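Local coordinates for protein probable glutathione S-transferase (Bordetella bronchiseptica RB50, PDB 3H1N) that probably catalyses the conjugation of reduced glutathione to electrophilic substrates, at residues B[110-115]-B[181-186]; B[116-121]-B[162-167]; B[35-40]-B[88-93]; B[100-105]-B[176-181]. All blocks are in the same frame, centred on the assembly; numbering follows the deposited sequence.

Contact 1: residues B[110-115]-B[181-186]; sequences WVNQLQ and WSYADL
One face of the Tyr-183 phenol ring is covered by the CG1 methyl of Val-111, which stands 3.7 Å from the ring centroid and 21° off the ring normal, a CH-pi contact displaced toward the rim at CZ. At the ring edge, close to its plane, lies Gln-115, with CB near CE1 and the amide nitrogen NE2 3.5 Å from Tyr-183 CD1; amide and ring planes are turned 43° apart. That nitrogen is hydrogen-bonded to Ser-187 OG, and its approach to the ring is a van der Waals contact.

Val-111 CG1 lies anti to its backbone N (chi1 172°), a setting from which it also reaches Ala-184 CB at 3.8 Å. Leu-114 CB meets the same alanine methyl, and, consistent with the small side chain, the CA atoms of Gln-115 and Ala-184 are 5.4 Å apart.

The start of helix 183-198 is organised by a capping box. Asp-185 OD2 accepts from Ser-182 N at 2.8 Å and again from Ser-182 OG, the latter from above the carboxylate plane, while Ser-182 OG accepts a weak bond from Ala-184 N.

A water joins the polar rims: it accepts a hydrogen bond from Tyr-183 OH (2.6 Å) and donates one to Asn-112 OD1 (2.8 Å). Asn-112 ND2 bonds Asn-89 of the second subunit, so one buried amide connects the intrachain packing to the dimer interface. The chemistry implies an apolar helix junction whose buried phenol is satisfied through water, beside the N-terminal end of helix 183-198, whose capping carboxylate is probably stabilised by its two donors.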
# COMPACT_ATOMS: atom_id res chain seq x y z
N TRP B 110 2.95 11.02 -8.35
CA TRP B 110 2.78 10.07 -9.45
C TRP B 110 3.64 8.83 -9.23
O TRP B 110 3.16 7.70 -9.34
CB TRP B 110 3.08 10.74 -10.80
CG TRP B 110 3.13 9.86 -12.04
CD1 TRP B 110 4.16 9.80 -12.96
CD2 TRP B 110 2.13 8.94 -12.51
NE1 TRP B 110 3.85 8.90 -13.96
CE2 TRP B 110 2.61 8.37 -13.72
CE3 TRP B 110 0.86 8.55 -12.03
CZ2 TRP B 110 1.88 7.41 -14.44
CZ3 TRP B 110 0.13 7.61 -12.75
CH2 TRP B 110 0.64 7.05 -13.95
N VAL B 111 4.92 9.04 -8.90
CA VAL B 111 5.81 7.92 -8.59
C VAL B 111 5.31 7.11 -7.38
O VAL B 111 5.36 5.88 -7.39
CB VAL B 111 7.30 8.38 -8.46
CG1 VAL B 111 8.20 7.24 -7.95
CG2 VAL B 111 7.80 8.84 -9.82
N ASN B 112 4.84 7.81 -6.35
CA ASN B 112 4.33 7.15 -5.15
C ASN B 112 3.12 6.26 -5.48
O ASN B 112 3.08 5.10 -5.05
CB ASN B 112 3.97 8.18 -4.06
CG ASN B 112 3.65 7.52 -2.71
OD1 ASN B 112 4.37 6.64 -2.26
ND2 ASN B 112 2.57 7.98 -2.06
N GLN B 113 2.17 6.76 -6.27
CA GLN B 113 1.03 5.91 -6.61
C GLN B 113 1.40 4.75 -7.52
O GLN B 113 0.85 3.67 -7.38
CB GLN B 113 -0.17 6.70 -7.14
CG GLN B 113 -0.10 7.21 -8.55
CD GLN B 113 -1.40 7.88 -8.96
OE1 GLN B 113 -1.78 8.90 -8.41
NE2 GLN B 113 -2.10 7.30 -9.93
N LEU B 114 2.34 4.98 -8.44
CA LEU B 114 2.84 3.88 -9.26
C LEU B 114 3.46 2.79 -8.38
O LEU B 114 3.18 1.60 -8.56
CB LEU B 114 3.87 4.39 -10.27
CG LEU B 114 3.36 5.11 -11.52
CD1 LEU B 114 4.51 5.81 -12.25
CD2 LEU B 114 2.60 4.14 -12.47
N GLN B 115 4.28 3.20 -7.42
CA GLN B 115 4.88 2.25 -6.47
C GLN B 115 3.84 1.49 -5.65
O GLN B 115 3.97 0.29 -5.44
CB GLN B 115 5.92 2.93 -5.54
CG GLN B 115 6.66 1.94 -4.60
CD GLN B 115 7.57 0.96 -5.34
OE1 GLN B 115 7.62 -0.24 -5.00
NE2 GLN B 115 8.30 1.45 -6.33
N TRP B 181 15.51 7.25 -15.03
CA TRP B 181 14.77 6.27 -14.22
C TRP B 181 14.44 6.83 -12.84
O TRP B 181 15.20 7.64 -12.30
CB TRP B 181 15.50 4.92 -14.08
CG TRP B 181 16.88 4.95 -13.42
CD1 TRP B 181 18.09 4.98 -14.06
CD2 TRP B 181 17.17 4.92 -12.01
NE1 TRP B 181 19.11 4.99 -13.13
CE2 TRP B 181 18.58 4.95 -11.87
CE3 TRP B 181 16.38 4.88 -10.85
CZ2 TRP B 181 19.22 4.94 -10.62
CZ3 TRP B 181 17.01 4.87 -9.60
CH2 TRP B 181 18.42 4.90 -9.50
N SER B 182 13.30 6.40 -12.31
CA SER B 182 12.88 6.66 -10.93
C SER B 182 12.83 5.32 -10.21
O SER B 182 12.95 4.27 -10.84
CB SER B 182 11.50 7.31 -10.91
OG SER B 182 10.50 6.34 -11.22
N TYR B 183 12.62 5.32 -8.89
CA TYR B 183 12.55 4.04 -8.19
C TYR B 183 11.37 3.16 -8.63
O TYR B 183 11.47 1.94 -8.57
CB TYR B 183 12.60 4.21 -6.68
CG TYR B 183 11.43 4.95 -6.07
CD1 TYR B 183 10.21 4.31 -5.87
CD2 TYR B 183 11.58 6.25 -5.61
CE1 TYR B 183 9.14 4.98 -5.26
CE2 TYR B 183 10.52 6.93 -4.99
CZ TYR B 183 9.30 6.29 -4.83
OH TYR B 183 8.25 6.94 -4.20
N ALA B 184 10.28 3.78 -9.09
CA ALA B 184 9.14 3.04 -9.62
C ALA B 184 9.50 2.27 -10.91
O ALA B 184 8.98 1.17 -11.15
CB ALA B 184 7.96 3.97 -9.86
N ASP B 185 10.39 2.84 -11.73
CA ASP B 185 10.90 2.12 -12.90
C ASP B 185 11.66 0.86 -12.50
O ASP B 185 11.51 -0.20 -13.15
CB ASP B 185 11.77 3.02 -13.79
CG ASP B 185 11.03 4.22 -14.32
OD1 ASP B 185 10.25 4.08 -15.28
OD2 ASP B 185 11.23 5.32 -13.77
N LEU B 186 12.49 0.95 -11.45
CA LEU B 186 13.22 -0.23 -10.96
C LEU B 186 12.27 -1.28 -10.40
O LEU B 186 12.42 -2.47 -10.64
CB LEU B 186 14.25 0.16 -9.89
CG LEU B 186 15.27 1.24 -10.23
CD1 LEU B 186 16.24 1.37 -9.05
CD2 LEU B 186 16.04 0.93 -11.54
O HOH W 1 6.73 5.25 -2.98

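Contact 2: residues B[116-121]-B[162-167]; sequences LTIADL and QYFEQA
With chi1 of -59°, Thr-117 sends its CG2 methyl anti to the backbone N and toward Phe-164, while OG1 stays beside that N. Phe-164 answers from the other helix with CG anti to its own carbonyl carbon (chi1 -61°), which carries the ring out so that its far atom CZ leads. The two side chains slide past each other in opposite directions, Thr-117 CG2 ending 3.7 Å from Phe-164 CZ.

The closer approach to that ring atom is made by Ile-118, whose CG1 lies 3.5 Å from Phe-164 CZ and also touches CE1. Leu-121 comes to the ring edge, near its plane, with CD2 4.3 Å from Phe-164 CE2. One aromatic therefore inserts among three side chains of helix 105-127, and it has to span a wide gap: the axes of the two short helical segments stay 12.0 Å apart and run nearly antiparallel, at 159°. A face of the Phe-164 ring is in turn overlaid by its neighbour Tyr-163, whose CD2 stands 3.8 Å above the plane toward the rim.

Beside this apolar core, a water donates to Thr-117 OG1 at 2.6 Å and to Tyr-163 OH at 2.7 Å. Both hydroxyls have further partners: Thr-117 OG1 bonds the backbone O of Gln-113 and Gln-86 of the second subunit, and Tyr-163 OH bonds the backbone O of Pro-70 of that subunit.

The chemistry divides the contact in two, a wholly hydrocarbon half that joins helices 105-127 and 142-167 through Phe-164, and a hydrated hydroxyl half where buried oxygens are satisfied by water, the helix's own Gln-113 carbonyl and the second subunit.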
# COMPACT_ATOMS: atom_id res chain seq x y z
N LEU B 116 2.79 2.18 -5.20
CA LEU B 116 1.75 1.52 -4.44
C LEU B 116 0.98 0.51 -5.29
O LEU B 116 0.49 -0.50 -4.78
CB LEU B 116 0.78 2.55 -3.81
CG LEU B 116 1.40 3.40 -2.71
CD1 LEU B 116 0.48 4.59 -2.30
CD2 LEU B 116 1.73 2.54 -1.49
N THR B 117 0.90 0.81 -6.59
CA THR B 117 0.18 -0.05 -7.55
C THR B 117 1.02 -1.27 -7.82
O THR B 117 0.52 -2.40 -7.91
CB THR B 117 -0.19 0.74 -8.84
OG1 THR B 117 -1.01 1.86 -8.49
CG2 THR B 117 -0.96 -0.14 -9.84
N ILE B 118 2.33 -1.04 -7.93
CA ILE B 118 3.27 -2.16 -8.03
C ILE B 118 3.20 -3.05 -6.79
O ILE B 118 3.22 -4.28 -6.91
CB ILE B 118 4.70 -1.68 -8.31
CG1 ILE B 118 4.73 -0.99 -9.68
CG2 ILE B 118 5.69 -2.87 -8.26
CD1 ILE B 118 6.05 -0.21 -9.99
N ALA B 119 3.08 -2.43 -5.62
CA ALA B 119 2.96 -3.16 -4.36
C ALA B 119 1.65 -3.97 -4.32
O ALA B 119 1.65 -5.08 -3.80
CB ALA B 119 3.02 -2.18 -3.17
N ASP B 120 0.55 -3.42 -4.88
CA ASP B 120 -0.71 -4.18 -5.00
C ASP B 120 -0.52 -5.46 -5.82
O ASP B 120 -0.93 -6.54 -5.39
CB ASP B 120 -1.87 -3.33 -5.57
CG ASP B 120 -2.29 -2.20 -4.63
OD1 ASP B 120 -2.17 -2.36 -3.40
OD2 ASP B 120 -2.75 -1.15 -5.12
N LEU B 121 0.12 -5.35 -6.99
CA LEU B 121 0.37 -6.50 -7.86
C LEU B 121 1.26 -7.54 -7.18
O LEU B 121 1.00 -8.76 -7.25
CB LEU B 121 0.98 -6.03 -9.18
CG LEU B 121 1.52 -7.09 -10.17
CD1 LEU B 121 0.43 -8.13 -10.50
CD2 LEU B 121 2.03 -6.42 -11.44
N GLN B 162 -1.45 -3.89 -18.59
CA GLN B 162 -2.02 -2.87 -19.47
C GLN B 162 -1.91 -1.48 -18.85
O GLN B 162 -1.60 -0.51 -19.54
CB GLN B 162 -3.49 -3.17 -19.81
CG GLN B 162 -4.06 -2.33 -20.98
CD GLN B 162 -3.42 -2.67 -22.32
OE1 GLN B 162 -2.33 -2.21 -22.65
NE2 GLN B 162 -4.10 -3.49 -23.11
N TYR B 163 -2.16 -1.40 -17.55
CA TYR B 163 -2.03 -0.13 -16.83
C TYR B 163 -0.62 0.43 -16.95
O TYR B 163 -0.45 1.59 -17.34
CB TYR B 163 -2.47 -0.26 -15.36
CG TYR B 163 -2.28 1.03 -14.60
CD1 TYR B 163 -3.16 2.10 -14.77
CD2 TYR B 163 -1.20 1.18 -13.72
CE1 TYR B 163 -2.97 3.30 -14.09
CE2 TYR B 163 -1.02 2.38 -13.02
CZ TYR B 163 -1.92 3.42 -13.21
OH TYR B 163 -1.72 4.60 -12.53
N PHE B 164 0.39 -0.40 -16.69
CA PHE B 164 1.77 0.06 -16.84
C PHE B 164 2.14 0.40 -18.27
O PHE B 164 2.85 1.38 -18.50
CB PHE B 164 2.77 -0.88 -16.15
CG PHE B 164 2.52 -0.97 -14.66
CD1 PHE B 164 2.57 0.18 -13.87
CD2 PHE B 164 2.20 -2.19 -14.06
CE1 PHE B 164 2.30 0.12 -12.49
CE2 PHE B 164 1.95 -2.25 -12.66
CZ PHE B 164 2.00 -1.10 -11.90
N GLU B 165 1.60 -0.36 -19.22
CA GLU B 165 1.78 -0.04 -20.63
C GLU B 165 1.29 1.38 -20.98
O GLU B 165 1.94 2.10 -21.76
CB GLU B 165 1.10 -1.08 -21.53
CG GLU B 165 1.38 -0.90 -23.04
CD GLU B 165 2.82 -1.24 -23.43
OE1 GLU B 165 3.56 -1.76 -22.57
OE2 GLU B 165 3.21 -0.98 -24.59
N GLN B 166 0.16 1.76 -20.41
CA GLN B 166 -0.42 3.10 -20.64
C GLN B 166 0.32 4.19 -19.88
O GLN B 166 0.55 5.27 -20.42
CB GLN B 166 -1.92 3.14 -20.33
CG GLN B 166 -2.78 2.15 -21.15
CD GLN B 166 -2.36 2.04 -22.62
OE1 GLN B 166 -1.86 0.99 -23.06
NE2 GLN B 166 -2.56 3.11 -23.38
N ALA B 167 0.74 3.89 -18.65
CA ALA B 167 1.53 4.81 -17.83
C ALA B 167 2.84 5.20 -18.53
O ALA B 167 3.33 6.32 -18.35
CB ALA B 167 1.82 4.18 -16.47
O HOH W 2 -1.35 4.04 -9.92

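Contact 3: residues B[35-40]-B[88-93]; sequences EFVRLA and ANILLF
Leu-91 lays its CD2 methyl against helix 34-43, 3.6 Å from Ala-40 CB and 3.8 Å from the backbone O of Phe-36, one turn earlier. With CG anti to the carbonyl carbon (chi1 -71°), the leucine end comes nearer to the opposing helix than its CB direction alone would suggest. Its other methyl, CD1, faces Phe-36 CB at 4.2 Å.

Beside it, Ile-90 CG2 touches both methyls of Val-37, CG1 at 3.8 Å and CG2 at 3.9 Å; these two branched side chains cross at about a right angle. The segment axes are 9.7 Å apart and only 14° from parallel, with Val-37 and Leu-91 closest at CA.

On helix 34-43, Arg-38 holds Glu-35 side-on, NE and NH1 both reaching OE1, with the NH1 bond at 2.8 Å and the acceptor in the guanidinium plane. NH2 of this arginine forms a salt bridge to Asp-50, and Glu-35 OE2 bonds Tyr-229.

Near-parallel helices 34-43 and 87-97, in a chain where a four-stranded mixed sheet of order 2-1-3-4 precedes an all-helical part, fit the thioredoxin-like N-terminal domain of glutathione S-transferases.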
# COMPACT_ATOMS: atom_id res chain seq x y z
N GLU B 35 13.85 -6.56 -1.80
CA GLU B 35 14.45 -6.38 -3.11
C GLU B 35 14.11 -5.04 -3.77
O GLU B 35 14.95 -4.48 -4.46
CB GLU B 35 14.10 -7.54 -4.04
CG GLU B 35 15.01 -7.67 -5.26
CD GLU B 35 16.48 -7.93 -4.91
OE1 GLU B 35 16.80 -8.32 -3.76
OE2 GLU B 35 17.32 -7.73 -5.80
N PHE B 36 12.90 -4.53 -3.55
CA PHE B 36 12.53 -3.22 -4.12
C PHE B 36 13.43 -2.11 -3.55
O PHE B 36 13.88 -1.21 -4.27
CB PHE B 36 11.06 -2.91 -3.89
CG PHE B 36 10.12 -3.85 -4.61
CD1 PHE B 36 9.80 -3.65 -5.96
CD2 PHE B 36 9.54 -4.93 -3.94
CE1 PHE B 36 8.92 -4.50 -6.62
CE2 PHE B 36 8.66 -5.80 -4.60
CZ PHE B 36 8.35 -5.59 -5.94
N VAL B 37 13.72 -2.21 -2.26
CA VAL B 37 14.58 -1.23 -1.60
C VAL B 37 16.04 -1.40 -2.04
O VAL B 37 16.72 -0.41 -2.36
CB VAL B 37 14.43 -1.30 -0.06
CG1 VAL B 37 15.37 -0.30 0.63
CG2 VAL B 37 13.00 -1.04 0.34
N ARG B 38 16.48 -2.66 -2.08
CA ARG B 38 17.85 -3.01 -2.42
C ARG B 38 18.21 -2.54 -3.83
O ARG B 38 19.31 -2.03 -4.05
CB ARG B 38 18.03 -4.54 -2.29
CG ARG B 38 19.45 -5.05 -2.16
CD ARG B 38 19.52 -6.31 -1.28
NE ARG B 38 18.37 -7.17 -1.52
CZ ARG B 38 17.55 -7.63 -0.58
NH1 ARG B 38 16.51 -8.37 -0.95
NH2 ARG B 38 17.77 -7.40 0.70
N LEU B 39 17.29 -2.70 -4.78
CA LEU B 39 17.53 -2.22 -6.15
C LEU B 39 17.77 -0.70 -6.20
O LEU B 39 18.68 -0.23 -6.85
CB LEU B 39 16.38 -2.61 -7.10
CG LEU B 39 16.34 -4.08 -7.54
CD1 LEU B 39 14.99 -4.40 -8.14
CD2 LEU B 39 17.47 -4.40 -8.52
N ALA B 40 16.94 0.06 -5.49
CA ALA B 40 17.10 1.51 -5.45
C ALA B 40 18.41 1.97 -4.82
O ALA B 40 19.05 2.89 -5.32
CB ALA B 40 15.90 2.14 -4.74
N ALA B 88 7.00 1.06 0.13
CA ALA B 88 6.68 2.30 -0.59
C ALA B 88 7.13 3.57 0.16
O ALA B 88 7.52 4.57 -0.47
CB ALA B 88 5.18 2.37 -0.89
N ASN B 89 7.03 3.53 1.49
CA ASN B 89 7.44 4.63 2.38
C ASN B 89 8.98 4.79 2.39
O ASN B 89 9.49 5.90 2.26
CB ASN B 89 6.91 4.38 3.79
CG ASN B 89 6.96 5.61 4.70
OD1 ASN B 89 6.66 6.74 4.29
ND2 ASN B 89 7.32 5.38 5.94
N ILE B 90 9.70 3.68 2.54
CA ILE B 90 11.16 3.70 2.45
C ILE B 90 11.56 4.35 1.13
O ILE B 90 12.38 5.27 1.11
CB ILE B 90 11.78 2.29 2.62
CG1 ILE B 90 11.48 1.74 4.03
CG2 ILE B 90 13.29 2.31 2.34
CD1 ILE B 90 11.69 0.23 4.16
N LEU B 91 10.93 3.92 0.04
CA LEU B 91 11.31 4.41 -1.29
C LEU B 91 10.96 5.88 -1.49
O LEU B 91 11.74 6.61 -2.08
CB LEU B 91 10.70 3.54 -2.39
CG LEU B 91 11.27 2.13 -2.56
CD1 LEU B 91 10.36 1.25 -3.45
CD2 LEU B 91 12.69 2.19 -3.13
N LEU B 92 9.79 6.30 -0.98
CA LEU B 92 9.41 7.72 -0.94
C LEU B 92 10.52 8.62 -0.34
O LEU B 92 10.80 9.71 -0.85
CB LEU B 92 8.11 7.91 -0.14
CG LEU B 92 7.52 9.32 -0.10
CD1 LEU B 92 6.94 9.72 -1.45
CD2 LEU B 92 6.47 9.46 1.03
N PHE B 93 11.12 8.17 0.76
CA PHE B 93 12.22 8.90 1.39
C PHE B 93 13.42 8.98 0.44
O PHE B 93 14.00 10.05 0.25
CB PHE B 93 12.63 8.28 2.74
CG PHE B 93 13.96 8.77 3.24
CD1 PHE B 93 14.10 10.09 3.69
CD2 PHE B 93 15.08 7.94 3.21
CE1 PHE B 93 15.34 10.57 4.14
CE2 PHE B 93 16.34 8.41 3.64
CZ PHE B 93 16.47 9.72 4.11

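Contact 4: residues B[100-105]-B[176-181]; sequences LAPPDR and TDMGRW
Pro-102 and the selenomethionine Met-178 form the tight part of this loop-to-loop contact. Met-178 SE lies 3.7 Å from Pro-102 N and 3.9 Å from Pro-102 CD, the two side chains crossing at about a right angle, and its CE methyl reaches Ala-101 O at 3.5 Å. The chain bends at chi3 (-65°), turning CE toward the Ala-101 carbonyl while SE sits against the peptide leading into the proline. Thr-176 and Pro-102 reach toward each other, CB to CG 4.1 Å. Thr-176 OG1 also accepts from Met-178 N at 3.3 Å, an ST turn that ties together the two residues packing on the proline.

A second buried patch forms around Leu-100 and Trp-181. The Leu-100 CD2 methyl is 3.8 Å from Arg-180 NH1 and 4.0 Å from Trp-181 CH2, touching both flat groups obliquely. Arg-180 is anchored within its own loop: NE donates to Trp-181 O at 2.9 Å with an N-H...O angle of 167°, in the carbonyl plane, and NH1 lies over one face of the indole, toward the rim. The solvent side is marked by Met-178 and Arg-180, both partly exposed, and by exposed Pro-103, which only grazes the contact.

The contact brings the loop between helices 87-97 and 105-127 onto the loop that leads into helix 183-198. Pro-102 and Thr-176 both rest on Val-111 of helix 105-127, Leu-100 and Trp-181 both touch helix 34-43, and the indole nitrogen of Trp-181 bonds Glu-225 of helix 224-230.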
# COMPACT_ATOMS: atom_id res chain seq x y z
N LEU B 100 15.78 10.03 -6.44
CA LEU B 100 15.32 8.83 -7.17
C LEU B 100 13.88 8.99 -7.66
O LEU B 100 13.25 8.02 -8.12
CB LEU B 100 15.46 7.57 -6.31
CG LEU B 100 16.82 7.37 -5.61
CD1 LEU B 100 16.88 6.00 -4.98
CD2 LEU B 100 17.98 7.57 -6.60
N ALA B 101 13.35 10.20 -7.52
CA ALA B 101 12.03 10.54 -8.01
C ALA B 101 12.06 12.01 -8.45
O ALA B 101 13.00 12.73 -8.11
CB ALA B 101 11.00 10.33 -6.91
N PRO B 102 11.03 12.46 -9.21
CA PRO B 102 11.02 13.82 -9.74
C PRO B 102 11.15 14.87 -8.64
O PRO B 102 10.82 14.59 -7.49
CB PRO B 102 9.67 13.90 -10.45
CG PRO B 102 9.33 12.50 -10.81
CD PRO B 102 9.86 11.68 -9.66
N PRO B 103 11.67 16.08 -8.99
CA PRO B 103 11.85 17.12 -7.98
C PRO B 103 10.54 17.82 -7.61
O PRO B 103 10.47 18.49 -6.58
CB PRO B 103 12.83 18.09 -8.65
CG PRO B 103 12.69 17.86 -10.11
CD PRO B 103 12.28 16.43 -10.28
N ASP B 104 9.52 17.67 -8.45
CA ASP B 104 8.27 18.39 -8.30
C ASP B 104 7.23 17.56 -7.57
O ASP B 104 7.28 16.31 -7.59
CB ASP B 104 7.74 18.81 -9.67
CG ASP B 104 7.43 17.62 -10.55
OD1 ASP B 104 8.37 16.89 -10.94
OD2 ASP B 104 6.24 17.41 -10.86
N ARG B 105 6.26 18.26 -6.97
CA ARG B 105 5.20 17.64 -6.17
C ARG B 105 4.40 16.62 -6.96
O ARG B 105 4.21 15.48 -6.52
CB ARG B 105 4.27 18.73 -5.62
CG ARG B 105 3.07 18.21 -4.85
CD ARG B 105 2.29 19.36 -4.24
NE ARG B 105 1.57 20.13 -5.25
CZ ARG B 105 0.74 21.13 -4.97
NH1 ARG B 105 0.53 21.48 -3.71
NH2 ARG B 105 0.13 21.79 -5.95
N THR B 176 8.15 8.43 -15.79
CA THR B 176 8.00 9.86 -15.47
C THR B 176 8.59 10.75 -16.56
O THR B 176 9.22 10.27 -17.51
CB THR B 176 8.68 10.22 -14.11
OG1 THR B 176 10.10 10.30 -14.28
CG2 THR B 176 8.36 9.17 -13.07
N ASP B 177 8.39 12.06 -16.42
CA ASP B 177 8.92 13.02 -17.39
C ASP B 177 10.23 13.64 -16.90
O ASP B 177 10.75 14.57 -17.51
CB ASP B 177 7.87 14.10 -17.69
CG ASP B 177 6.50 13.51 -18.04
OD1 ASP B 177 6.35 12.91 -19.13
OD2 ASP B 177 5.57 13.63 -17.20
N MSE B 178 10.77 13.09 -15.81
CA MSE B 178 11.95 13.64 -15.13
C MSE B 178 13.25 13.58 -15.96
O MSE B 178 14.18 14.35 -15.70
CB MSE B 178 12.15 13.02 -13.73
CG MSE B 178 12.76 11.62 -13.69
SE MSE B 178 12.99 10.88 -11.87
CE MSE B 178 14.28 12.22 -11.30
N GLY B 179 13.29 12.69 -16.95
CA GLY B 179 14.45 12.56 -17.82
C GLY B 179 15.45 11.48 -17.44
O GLY B 179 16.56 11.45 -17.98
N ARG B 180 15.04 10.60 -16.53
CA ARG B 180 15.85 9.45 -16.07
C ARG B 180 14.96 8.42 -15.36
O ARG B 180 13.79 8.70 -15.10
CB ARG B 180 16.97 9.90 -15.13
CG ARG B 180 16.53 10.78 -13.96
CD ARG B 180 17.55 10.74 -12.83
NE ARG B 180 17.43 9.51 -12.04
CZ ARG B 180 18.23 9.17 -11.04
NH1 ARG B 180 18.03 8.03 -10.39
NH2 ARG B 180 19.25 9.95 -10.68
N TRP B 181 15.51 7.25 -15.03
CA TRP B 181 14.77 6.27 -14.22
C TRP B 181 14.44 6.83 -12.84
O TRP B 181 15.20 7.64 -12.30
CB TRP B 181 15.50 4.92 -14.08
CG TRP B 181 16.88 4.95 -13.42
CD1 TRP B 181 18.09 4.98 -14.06
CD2 TRP B 181 17.17 4.92 -12.01
NE1 TRP B 181 19.11 4.99 -13.13
CE2 TRP B 181 18.58 4.95 -11.87
CE3 TRP B 181 16.38 4.88 -10.85
CZ2 TRP B 181 19.22 4.94 -10.62
CZ3 TRP B 181 17.01 4.87 -9.60
CH2 TRP B 181 18.42 4.90 -9.50

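Helix 105-127 carries one side of contacts 1 and 2, whose centres are 10 Å apart; Ala-184 O approaches Ile-118 CD1 at 3.4 Å between them. Contact 4 shares Trp-181 with contact 1 and is joined to it by a probable hydrogen bond from Tyr-183 N to Leu-100 O, 2.9 Å. Contact 3 belongs to the N-terminal domain and meets contact 1 where Tyr-183 CE2 packs on Leu-91 O at 3.2 Å, joining that domain to the helical one. Contacts 2 and 4 stay apart, nearest atoms about 6 Å. Contacts 1, 2 and 3 all border the second subunit, with Asn-89 and Asn-112 pairing reciprocally across the dimer.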